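Local atomic coordinates of ribosome-inactivating protein (Lychnis chalcedonica, PDB entry 2G5X), a protein that belongs to the ribosome-inactivating proteins of plants, whose fold combines a mixed beta-sheet with a largely helical part. Residues I34-K39 / L228-Y233; R195-L199 / Q220-E225; R1-T5 / F16-L20. Where two conformers were deposited one is given. Numbering follows the deposited sequence.

The three contacts join different parts of the ribosome-inactivating protein fold. Contact 3 comes first along the chain and packs the N-terminal edge strand on helix 10-25. Contact 1 then pairs the loop that follows this helix with the C-terminal tail, bridging 188 intervening residues; the disulfide C32-C214 ties the same early loop to the C-terminal region. Contact 2 falls within that span, and only two residues separate its second segment from L228, yet the centres of contacts 1 and 2 are about 18 Å apart. Centres of contacts 1 and 3 are about 17 Å apart, with nearest atoms about 6 Å apart; for contacts 2 and 3 the values are about 25 and 13 Å.

Contact 1 of 3, residues I34-K39 / L228-Y233; sequences IPVTKK and LGLLLY
Residues 34-39 and 228-233 run parallel in largely extended conformation, pairing P35 with L230, V36 with L231 (CA-CA 4.5 Å) and T37 with L232. L228 O touches I34 CD1 (3.5 Å), and G229 (phi/psi -103/-13) packs against I34, its C atom 3.6 Å from I34 CG2. L230 (chi1 t, chi2 p) starts away from residues 34-39, but its CD1 turns back to P35 CG at 4.0 Å. At L231 a single parallel beta bridge forms: L231 N donates to P35 O (2.8 Å) and L231 O accepts from T37 N (2.9 Å). The bridge joins the loop after helix 10-25 to the C-terminal tail, which also leans on helix 203-210. L231 CG meets I34 CG2 at 3.7 Å; the CA-CB bond of L232 points away, though its CD1 lies 3.8 Å from T37 OG1. Y233 N donates to T37 OG1 (3.2 Å), which is also hydrogen-bonded to S66 O. The Y233 ring (chi1 p) receives K39 CB on its face, 3.7 Å from the centroid.

Contact 2 of 3, residues R195-L199 / Q220-E225; sequences RITLL and QFTEEE
A bidentate salt bridge dominates this contact: R195 NE donates to E225 OE1 at 2.7 Å and R195 NH2 to E225 OE2 at 2.9 Å, the carboxylate lying at the edge of the guanidinium. The CA-CB bond of R195 points sideways to residues 220-225, and the chain reaches across with chi1, chi2 and chi3 all t before chi4 (77°) turns the head group. R195 NH2 also donates weakly to Q220 O (3.3 Å). A water hydrogen-bonds to the same carbonyl, 2.6 Å from Q220 O, and weakly accepts from R195 NH1 at 3.3 Å. T222 N donates to E225 OE2 (3.0 Å), holding the carboxylate that receives R195, and E225 N donates to T222 OG1 (3.0 Å), an ST motif that closes the turn into residues 223-225, which have helical phi/psi without the regular hydrogen bonds. This joins helix 193-201 to the C-terminal loop region after helix 203-210, with Y176 of helix 175-184 touching E225. Residues 195-199 are helical (L199 N to R195 O 2.9 Å), whereas F221 and T222 are extended (phi/psi -122/161 and -76/166). Farther in, the backbones stay apart, L199 and F221 being the closest CA pair at 7.5 Å, and F221 (chi1 m) fills the gap. Its CD2 lies over one face of the R195 guanidinium, 3.9 Å from R195 NH2. L199 (chi1 t, chi2 p) sets its CD1 over the face of the F221 ring, 4.1 Å from its centroid, in a CH-pi contact. L198 CG reaches F221 CZ at 3.9 Å.

Contact 3 of 3, residues R1-T5 / F16-L20; sequences RPSWT and FLDSL
F16 and P2 give up the most surface here, with W4 third. F16 lies on helix 10-25 with chi1 t (158°) and chi2 68°, its ring held against the extended residues 2-4; the closest CA pairs are P2-L20 at 5.7 Å and W4-F16 at 6.1 Å. W4 CB lies over the face of the F16 ring, 3.7 Å from its centroid, in a CH-pi contact. The indole (chi1 t, chi2 42°) then leads away, so its five-membered ring and the F16 ring are near parallel (18°) but barely overlap, centroids 5.4 Å apart. P2 covers the next turn of the helix: its CB is 4.0 Å from F16 CE1, and its CG is 3.4 Å from S19 OG and 4.0 Å from L20 CA. This is strand-on-helix packing within the beta-alpha-beta unit 3-5, 10-25, 45-51. The backbones of P2 and W4 are hydrogen-bonded to strand 45-51, and the contact with helix 10-25 rests on packing, which implies shape fit and burial rather than directional polar bonds.

Contact 1 of 3, residues I34-K39 / L228-Y233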
loop_
_atom_site.group_PDB
_atom_site.type_symbol
_atom_site.label_atom_id
_atom_site.label_comp_id
_atom_site.label_asym_id
_atom_site.label_seq_id
_atom_site.Cartn_x
_atom_site.Cartn_y
_atom_site.Cartn_z
ATOM N N ILE A 34 -15.982 7.473 8.747
ATOM C CA ILE A 34 -14.848 6.727 8.207
ATOM C C ILE A 34 -15.206 6.322 6.775
ATOM O O ILE A 34 -16.306 5.826 6.526
ATOM C CB ILE A 34 -14.581 5.432 9.012
ATOM C CG1 ILE A 34 -14.353 5.757 10.490
ATOM C CG2 ILE A 34 -13.366 4.702 8.431
ATOM C CD1 ILE A 34 -14.304 4.524 11.372
ATOM N N PRO A 35 -14.294 6.537 5.813
ATOM C CA PRO A 35 -14.611 6.154 4.432
ATOM C C PRO A 35 -14.736 4.636 4.287
ATOM O O PRO A 35 -14.094 3.879 5.015
ATOM C CB PRO A 35 -13.446 6.739 3.632
ATOM C CG PRO A 35 -12.315 6.717 4.608
ATOM C CD PRO A 35 -12.964 7.165 5.899
ATOM N N VAL A 36 -15.567 4.201 3.345
ATOM C CA VAL A 36 -15.807 2.778 3.122
ATOM C C VAL A 36 -15.552 2.387 1.668
ATOM O O VAL A 36 -15.930 3.113 0.752
ATOM C CB VAL A 36 -17.269 2.425 3.470
ATOM C CG1 VAL A 36 -17.469 0.916 3.451
ATOM C CG2 VAL A 36 -17.637 3.018 4.829
ATOM N N THR A 37 -14.913 1.240 1.452
ATOM C CA THR A 37 -14.648 0.798 0.087
ATOM C C THR A 37 -15.934 0.272 -0.542
ATOM O O THR A 37 -16.911 -0.021 0.158
ATOM C CB THR A 37 -13.585 -0.321 0.031
ATOM O OG1 THR A 37 -14.094 -1.504 0.660
ATOM C CG2 THR A 37 -12.306 0.124 0.733
ATOM N N LYS A 38 -15.929 0.163 -1.866
ATOM C CA LYS A 38 -17.086 -0.325 -2.606
ATOM C C LYS A 38 -16.779 -1.704 -3.185
ATOM O O LYS A 38 -15.781 -1.887 -3.886
ATOM C CB LYS A 38 -17.428 0.645 -3.743
ATOM C CG LYS A 38 -17.097 2.104 -3.451
ATOM C CD LYS A 38 -17.712 2.604 -2.147
ATOM C CE LYS A 38 -17.248 4.027 -1.846
ATOM N NZ LYS A 38 -17.742 4.545 -0.535
ATOM N N LYS A 39 -17.642 -2.673 -2.898
ATOM C CA LYS A 39 -17.442 -4.035 -3.381
ATOM C C LYS A 39 -17.325 -4.121 -4.902
ATOM O O LYS A 39 -16.548 -4.924 -5.428
ATOM C CB LYS A 39 -18.586 -4.930 -2.895
ATOM C CG LYS A 39 -18.348 -6.418 -3.093
ATOM C CD LYS A 39 -19.411 -7.236 -2.368
ATOM C CE LYS A 39 -19.152 -8.725 -2.495
ATOM N NZ LYS A 39 -20.137 -9.521 -1.708
ATOM N N LEU A 228 -10.382 2.123 13.016
ATOM C CA LEU A 228 -10.090 2.067 11.585
ATOM C C LEU A 228 -10.089 3.411 10.865
ATOM O O LEU A 228 -10.829 4.327 11.226
ATOM C CB LEU A 228 -11.075 1.121 10.895
ATOM C CG LEU A 228 -11.110 -0.298 11.462
ATOM C CD1 LEU A 228 -12.082 -1.142 10.660
ATOM C CD2 LEU A 228 -9.716 -0.913 11.427
ATOM N N GLY A 229 -9.229 3.517 9.853
ATOM C CA GLY A 229 -9.140 4.724 9.052
ATOM C C GLY A 229 -9.845 4.523 7.720
ATOM O O GLY A 229 -10.092 5.476 6.982
ATOM N N LEU A 230 -10.164 3.268 7.415
ATOM C CA LEU A 230 -10.856 2.903 6.182
ATOM C C LEU A 230 -11.637 1.627 6.468
ATOM O O LEU A 230 -11.091 0.676 7.028
ATOM C CB LEU A 230 -9.845 2.645 5.050
ATOM C CG LEU A 230 -10.405 2.139 3.711
ATOM C CD1 LEU A 230 -11.236 3.235 3.052
ATOM C CD2 LEU A 230 -9.261 1.726 2.785
ATOM N N LEU A 231 -12.913 1.605 6.101
ATOM C CA LEU A 231 -13.726 0.418 6.333
ATOM C C LEU A 231 -13.901 -0.372 5.053
ATOM O O LEU A 231 -13.894 0.184 3.959
ATOM C CB LEU A 231 -15.122 0.791 6.855
ATOM C CG LEU A 231 -15.270 1.563 8.167
ATOM C CD1 LEU A 231 -16.746 1.634 8.531
ATOM C CD2 LEU A 231 -14.497 0.875 9.276
ATOM N N LEU A 232 -14.047 -1.681 5.204
ATOM C CA LEU A 232 -14.287 -2.550 4.067
ATOM C C LEU A 232 -15.808 -2.552 3.900
ATOM O O LEU A 232 -16.544 -2.325 4.863
ATOM C CB LEU A 232 -13.794 -3.967 4.376
ATOM C CG LEU A 232 -13.981 -5.056 3.315
ATOM C CD1 LEU A 232 -13.025 -4.813 2.159
ATOM C CD2 LEU A 232 -13.720 -6.424 3.933
ATOM N N TYR A 233 -16.279 -2.779 2.681
ATOM C CA TYR A 233 -17.712 -2.839 2.426
ATOM C C TYR A 233 -18.285 -3.945 3.319
ATOM O O TYR A 233 -17.543 -4.800 3.802
ATOM C CB TYR A 233 -17.947 -3.175 0.952
ATOM C CG TYR A 233 -17.192 -4.403 0.502
ATOM C CD1 TYR A 233 -17.683 -5.682 0.762
ATOM C CD2 TYR A 233 -15.964 -4.290 -0.151
ATOM C CE1 TYR A 233 -16.968 -6.820 0.389
ATOM C CE2 TYR A 233 -15.241 -5.420 -0.529
ATOM C CZ TYR A 233 -15.751 -6.680 -0.255
ATOM O OH TYR A 233 -15.041 -7.800 -0.621
#

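Contact 2 of 3, residues R195-L199 / Q220-E225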
loop_
_atom_site.group_PDB
_atom_site.type_symbol
_atom_site.label_atom_id
_atom_site.label_comp_id
_atom_site.label_asym_id
_atom_site.label_seq_id
_atom_site.Cartn_x
_atom_site.Cartn_y
_atom_site.Cartn_z
ATOM N N ARG A 195 1.596 -9.257 16.983
ATOM C CA ARG A 195 0.277 -8.730 17.326
ATOM C C ARG A 195 -0.282 -7.818 16.236
ATOM O O ARG A 195 -1.461 -7.917 15.883
ATOM C CB ARG A 195 0.308 -7.991 18.673
ATOM C CG ARG A 195 -1.091 -7.664 19.190
ATOM C CD ARG A 195 -1.095 -7.030 20.576
ATOM N NE ARG A 195 -2.449 -6.622 20.951
ATOM C CZ ARG A 195 -3.403 -7.452 21.369
ATOM N NH1 ARG A 195 -3.162 -8.754 21.485
ATOM N NH2 ARG A 195 -4.611 -6.981 21.648
ATOM N N ILE A 196 0.557 -6.931 15.703
ATOM C CA ILE A 196 0.119 -6.032 14.639
ATOM C C ILE A 196 -0.221 -6.831 13.385
ATOM O O ILE A 196 -1.137 -6.477 12.647
ATOM C CB ILE A 196 1.203 -4.975 14.297
ATOM C CG1 ILE A 196 1.225 -3.898 15.384
ATOM C CG2 ILE A 196 0.921 -4.350 12.928
ATOM C CD1 ILE A 196 2.310 -2.855 15.209
ATOM N N THR A 197 0.517 -7.911 13.147
ATOM C CA THR A 197 0.261 -8.750 11.983
ATOM C C THR A 197 -1.126 -9.396 12.109
ATOM O O THR A 197 -1.868 -9.484 11.130
ATOM C CB THR A 197 1.351 -9.840 11.832
ATOM O OG1 THR A 197 2.624 -9.214 11.613
ATOM C CG2 THR A 197 1.040 -10.754 10.654
ATOM N N LEU A 198 -1.479 -9.833 13.315
ATOM C CA LEU A 198 -2.786 -10.452 13.547
ATOM C C LEU A 198 -3.886 -9.392 13.457
ATOM O O LEU A 198 -4.990 -9.661 12.974
ATOM C CB LEU A 198 -2.821 -11.126 14.921
ATOM C CG LEU A 198 -4.090 -11.914 15.262
ATOM C CD1 LEU A 198 -4.313 -13.013 14.228
ATOM C CD2 LEU A 198 -3.952 -12.515 16.655
ATOM N N LEU A 199 -3.582 -8.188 13.934
ATOM C CA LEU A 199 -4.538 -7.089 13.875
ATOM C C LEU A 199 -4.886 -6.825 12.409
ATOM O O LEU A 199 -6.060 -6.705 12.047
ATOM C CB LEU A 199 -3.930 -5.829 14.498
ATOM C CG LEU A 199 -4.713 -4.525 14.342
ATOM C CD1 LEU A 199 -6.094 -4.644 14.995
ATOM C CD2 LEU A 199 -3.921 -3.397 14.979
ATOM N N GLN A 220 -10.954 -8.957 21.397
ATOM C CA GLN A 220 -9.684 -9.606 21.107
ATOM C C GLN A 220 -8.629 -8.505 21.010
ATOM O O GLN A 220 -7.472 -8.697 21.376
ATOM C CB GLN A 220 -9.782 -10.380 19.790
ATOM C CG GLN A 220 -8.453 -10.858 19.236
ATOM C CD GLN A 220 -8.626 -11.748 18.017
ATOM O OE1 GLN A 220 -7.775 -12.590 17.723
ATOM N NE2 GLN A 220 -9.736 -11.573 17.309
ATOM N N PHE A 221 -9.047 -7.345 20.513
ATOM C CA PHE A 221 -8.160 -6.198 20.392
ATOM C C PHE A 221 -8.754 -5.034 21.175
ATOM O O PHE A 221 -9.947 -5.029 21.485
ATOM C CB PHE A 221 -7.976 -5.806 18.921
ATOM C CG PHE A 221 -7.366 -6.893 18.080
ATOM C CD1 PHE A 221 -8.171 -7.796 17.392
ATOM C CD2 PHE A 221 -5.985 -7.036 18.002
ATOM C CE1 PHE A 221 -7.607 -8.828 16.642
ATOM C CE2 PHE A 221 -5.413 -8.066 17.255
ATOM C CZ PHE A 221 -6.227 -8.963 16.574
ATOM N N THR A 222 -7.922 -4.055 21.504
ATOM C CA THR A 222 -8.380 -2.895 22.258
ATOM C C THR A 222 -9.162 -1.949 21.360
ATOM O O THR A 222 -9.126 -2.063 20.135
ATOM C CB THR A 222 -7.198 -2.111 22.857
ATOM O OG1 THR A 222 -6.457 -1.487 21.802
ATOM C CG2 THR A 222 -6.281 -3.035 23.633
ATOM N N GLU A 223 -9.870 -1.008 21.974
ATOM C CA GLU A 223 -10.645 -0.042 21.211
ATOM C C GLU A 223 -9.725 0.792 20.315
ATOM O O GLU A 223 -10.092 1.144 19.193
ATOM C CB GLU A 223 -11.436 0.861 22.157
ATOM C CG GLU A 223 -12.327 1.866 21.452
ATOM C CD GLU A 223 -13.292 2.553 22.397
ATOM O OE1 GLU A 223 -13.986 3.494 21.954
ATOM O OE2 GLU A 223 -13.362 2.149 23.580
ATOM N N GLU A 224 -8.525 1.093 20.805
ATOM C CA GLU A 224 -7.567 1.881 20.032
ATOM C C GLU A 224 -6.999 1.092 18.853
ATOM O O GLU A 224 -6.820 1.633 17.761
ATOM C CB GLU A 224 -6.424 2.366 20.931
ATOM C CG GLU A 224 -6.863 3.355 22.003
ATOM C CD GLU A 224 -7.558 2.686 23.176
ATOM O OE1 GLU A 224 -8.369 3.357 23.846
ATOM O OE2 GLU A 224 -7.283 1.497 23.438
ATOM N N GLU A 225 -6.711 -0.185 19.072
ATOM C CA GLU A 225 -6.188 -1.025 18.003
ATOM C C GLU A 225 -7.222 -1.166 16.890
ATOM O O GLU A 225 -6.872 -1.259 15.710
ATOM C CB GLU A 225 -5.825 -2.412 18.542
ATOM C CG GLU A 225 -4.455 -2.483 19.188
ATOM C CD GLU A 225 -4.219 -3.792 19.919
ATOM O OE1 GLU A 225 -3.040 -4.119 20.172
ATOM O OE2 GLU A 225 -5.206 -4.486 20.253
HETATM O O HOH W 1 -5.859 -10.660 21.987
#

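Contact 3 of 3, residues R1-T5 / F16-L20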
loop_
_atom_site.group_PDB
_atom_site.type_symbol
_atom_site.label_atom_id
_atom_site.label_comp_id
_atom_site.label_asym_id
_atom_site.label_seq_id
_atom_site.Cartn_x
_atom_site.Cartn_y
_atom_site.Cartn_z
ATOM N N ARG A 1 -3.946 13.228 -7.388
ATOM C CA ARG A 1 -3.464 11.861 -7.053
ATOM C C ARG A 1 -2.694 11.893 -5.739
ATOM O O ARG A 1 -1.829 12.751 -5.540
ATOM C CB ARG A 1 -2.547 11.339 -8.164
ATOM C CG ARG A 1 -2.059 9.910 -7.954
ATOM C CD ARG A 1 -1.031 9.509 -9.007
ATOM N NE ARG A 1 -1.561 9.569 -10.368
ATOM C CZ ARG A 1 -0.832 9.348 -11.460
ATOM N NH1 ARG A 1 0.456 9.051 -11.351
ATOM N NH2 ARG A 1 -1.389 9.426 -12.663
ATOM N N PRO A 2 -3.008 10.970 -4.818
ATOM C CA PRO A 2 -2.300 10.939 -3.536
ATOM C C PRO A 2 -0.805 10.805 -3.806
ATOM O O PRO A 2 -0.389 9.969 -4.610
ATOM C CB PRO A 2 -2.880 9.703 -2.857
ATOM C CG PRO A 2 -4.286 9.665 -3.386
ATOM C CD PRO A 2 -4.074 9.954 -4.854
ATOM N N SER A 3 -0.003 11.633 -3.147
ATOM C CA SER A 3 1.440 11.591 -3.346
ATOM C C SER A 3 2.181 11.818 -2.039
ATOM O O SER A 3 1.758 12.618 -1.201
ATOM C CB SER A 3 1.860 12.660 -4.360
ATOM O OG SER A 3 3.256 12.627 -4.603
ATOM N N TRP A 4 3.284 11.099 -1.861
ATOM C CA TRP A 4 4.092 11.252 -0.660
ATOM C C TRP A 4 5.572 11.239 -0.996
ATOM O O TRP A 4 6.073 10.299 -1.616
ATOM C CB TRP A 4 3.801 10.137 0.356
ATOM C CG TRP A 4 4.583 10.289 1.653
ATOM C CD1 TRP A 4 4.803 11.450 2.346
ATOM C CD2 TRP A 4 5.238 9.252 2.399
ATOM N NE1 TRP A 4 5.555 11.200 3.471
ATOM C CE2 TRP A 4 5.836 9.861 3.529
ATOM C CE3 TRP A 4 5.377 7.868 2.225
ATOM C CZ2 TRP A 4 6.564 9.133 4.479
ATOM C CZ3 TRP A 4 6.103 7.141 3.173
ATOM C CH2 TRP A 4 6.687 7.778 4.285
ATOM N N THR A 5 6.263 12.308 -0.615
ATOM C CA THR A 5 7.697 12.372 -0.822
ATOM C C THR A 5 8.207 11.644 0.419
ATOM O O THR A 5 8.060 12.125 1.545
ATOM C CB THR A 5 8.198 13.829 -0.862
ATOM O OG1 THR A 5 7.679 14.471 -2.032
ATOM C CG2 THR A 5 9.721 13.877 -0.906
ATOM N N PHE A 16 -1.169 12.530 3.537
ATOM C CA PHE A 16 -1.129 11.619 2.402
ATOM C C PHE A 16 -2.105 10.466 2.650
ATOM O O PHE A 16 -2.898 10.115 1.777
ATOM C CB PHE A 16 0.302 11.087 2.228
ATOM C CG PHE A 16 0.389 9.793 1.476
ATOM C CD1 PHE A 16 0.070 9.727 0.121
ATOM C CD2 PHE A 16 0.800 8.636 2.125
ATOM C CE1 PHE A 16 0.159 8.520 -0.576
ATOM C CE2 PHE A 16 0.893 7.425 1.440
ATOM C CZ PHE A 16 0.573 7.366 0.088
ATOM N N LEU A 17 -2.052 9.885 3.845
ATOM C CA LEU A 17 -2.943 8.778 4.177
ATOM C C LEU A 17 -4.417 9.181 4.138
ATOM O O LEU A 17 -5.260 8.409 3.675
ATOM C CB LEU A 17 -2.605 8.208 5.555
ATOM C CG LEU A 17 -1.269 7.471 5.655
ATOM C CD1 LEU A 17 -1.093 6.951 7.071
ATOM C CD2 LEU A 17 -1.233 6.317 4.656
ATOM N N ASP A 18 -4.733 10.379 4.623
ATOM C CA ASP A 18 -6.123 10.827 4.599
ATOM C C ASP A 18 -6.577 10.984 3.152
ATOM O O ASP A 18 -7.710 10.640 2.812
ATOM C CB ASP A 18 -6.301 12.155 5.352
ATOM C CG ASP A 18 -6.436 11.964 6.856
ATOM O OD1 ASP A 18 -6.748 10.834 7.291
ATOM O OD2 ASP A 18 -6.249 12.949 7.605
ATOM N N SER A 19 -5.693 11.489 2.295
ATOM C CA SER A 19 -6.031 11.660 0.881
ATOM C C SER A 19 -6.309 10.301 0.255
ATOM O O SER A 19 -7.267 10.133 -0.497
ATOM C CB SER A 19 -4.890 12.343 0.122
ATOM O OG SER A 19 -5.087 12.261 -1.277
ATOM N N LEU A 20 -5.463 9.327 0.572
ATOM C CA LEU A 20 -5.623 7.978 0.044
ATOM C C LEU A 20 -6.925 7.338 0.537
ATOM O O LEU A 20 -7.658 6.730 -0.243
ATOM C CB LEU A 20 -4.424 7.112 0.450
ATOM C CG LEU A 20 -4.464 5.641 0.017
ATOM C CD1 LEU A 20 -4.661 5.545 -1.492
ATOM C CD2 LEU A 20 -3.170 4.953 0.438
#